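Uncharacterized protein (Corynebacterium glutamicum, PDB 2NSF) probably catalyses the mycothiol-dependent cis-trans isomerisation of maleylpyruvate to fumarylpyruvate at a zinc-containing active site. Local coordinates at residues 142-145 / 151-154. Sequence-based numbering, arbitrary orientation.
Sequences HEVL and TVPA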
# COMPACT_ATOMS: atom_id res chain seq x y z
N HIS A 142 17.64 8.62 8.28
CA HIS A 142 18.63 8.35 7.25
C HIS A 142 17.94 8.26 5.89
O HIS A 142 16.90 7.62 5.76
CB HIS A 142 19.36 7.04 7.57
CG HIS A 142 20.58 6.80 6.74
ND1 HIS A 142 20.53 6.56 5.39
CD2 HIS A 142 21.89 6.77 7.08
CE1 HIS A 142 21.76 6.39 4.93
NE2 HIS A 142 22.60 6.52 5.94
N GLU A 143 18.51 8.90 4.88
CA GLU A 143 17.91 8.88 3.55
C GLU A 143 18.13 7.57 2.81
O GLU A 143 19.24 7.04 2.76
CB GLU A 143 18.46 10.02 2.68
CG GLU A 143 18.19 11.41 3.21
CD GLU A 143 18.29 12.46 2.12
OE1 GLU A 143 19.16 12.32 1.23
OE2 GLU A 143 17.49 13.42 2.15
N VAL A 144 17.05 7.06 2.24
CA VAL A 144 17.08 5.81 1.49
C VAL A 144 16.26 6.02 0.22
O VAL A 144 15.57 7.03 0.08
CB VAL A 144 16.49 4.65 2.32
CG1 VAL A 144 17.35 4.41 3.56
CG2 VAL A 144 15.06 4.97 2.72
N LEU A 145 16.34 5.06 -0.69
CA LEU A 145 15.61 5.18 -1.95
C LEU A 145 14.53 4.11 -2.04
O LEU A 145 14.77 2.95 -1.72
CB LEU A 145 16.58 5.03 -3.12
CG LEU A 145 16.15 5.60 -4.47
CD1 LEU A 145 16.07 7.12 -4.38
CD2 LEU A 145 17.14 5.19 -5.55
N THR A 151 13.48 9.62 -2.85
CA THR A 151 14.45 9.79 -1.79
C THR A 151 13.69 10.18 -0.53
O THR A 151 13.14 11.28 -0.44
CB THR A 151 15.51 10.85 -2.18
OG1 THR A 151 16.23 10.39 -3.32
CG2 THR A 151 16.49 11.07 -1.04
N VAL A 152 13.65 9.26 0.42
CA VAL A 152 12.90 9.46 1.65
C VAL A 152 13.65 9.02 2.90
O VAL A 152 14.64 8.28 2.82
CB VAL A 152 11.59 8.65 1.60
CG1 VAL A 152 10.78 9.03 0.37
CG2 VAL A 152 11.91 7.16 1.56
N PRO A 153 13.20 9.47 4.08
CA PRO A 153 13.88 9.05 5.32
C PRO A 153 13.47 7.59 5.55
O PRO A 153 12.41 7.16 5.08
CB PRO A 153 13.30 10.00 6.36
CG PRO A 153 11.92 10.28 5.85
CD PRO A 153 12.15 10.46 4.36
N ALA A 154 14.30 6.84 6.27
CA ALA A 154 14.00 5.42 6.54
C ALA A 154 12.63 5.21 7.18
O ALA A 154 12.00 4.17 6.98
CB ALA A 154 15.09 4.83 7.42
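V144 and V152 face each other as an antiparallel hydrogen-bonded pair, V144 N giving its hydrogen to V152 O at 2.8 Å and V152 N returning one to V144 O at 3.0 Å. Both bonds are almost straight, with N-H...O angles of 169° and 164°. On the side of the sheet shared by the two valines the packing is close: V144 CG2, set between its own backbone N and carbonyl carbon (CG1 at chi1 -63°), comes within 3.3 Å of V152 O and meets V152 CG2 at 4.0 Å. The methyl of A154 lies farther along this buried side, and W86 and A87 of helix 66-89 lie against it, touching V144 and A154 respectively. A more bent third bond joins A154 N to H142 O at 2.8 Å, and T157 OG1 is hydrogen-bonded to A154 O at the start of helix 156-171. The H142 ring turns away from the second strand; its ND1 bonds E143 O from above the carbonyl plane, and the ring meets that of W86. The face carrying L145 and T151 is looser and both residues are exposed, though L145 also touches W86. T151 takes two glancing contacts on different branches, its OG1 lying 3.4 Å from L145 CD1 and its CG2 3.7 Å from E143 OE1, while E143 and P153, a non-hydrogen-bonded pair, diverge, P153 CB pointing away from the first strand. With five residues joining 142-145 to 151-154, this is a short two-stranded beta hairpin, linking helix 114-133 to helix 156-171 in the helical N-terminal domain of the isomerase.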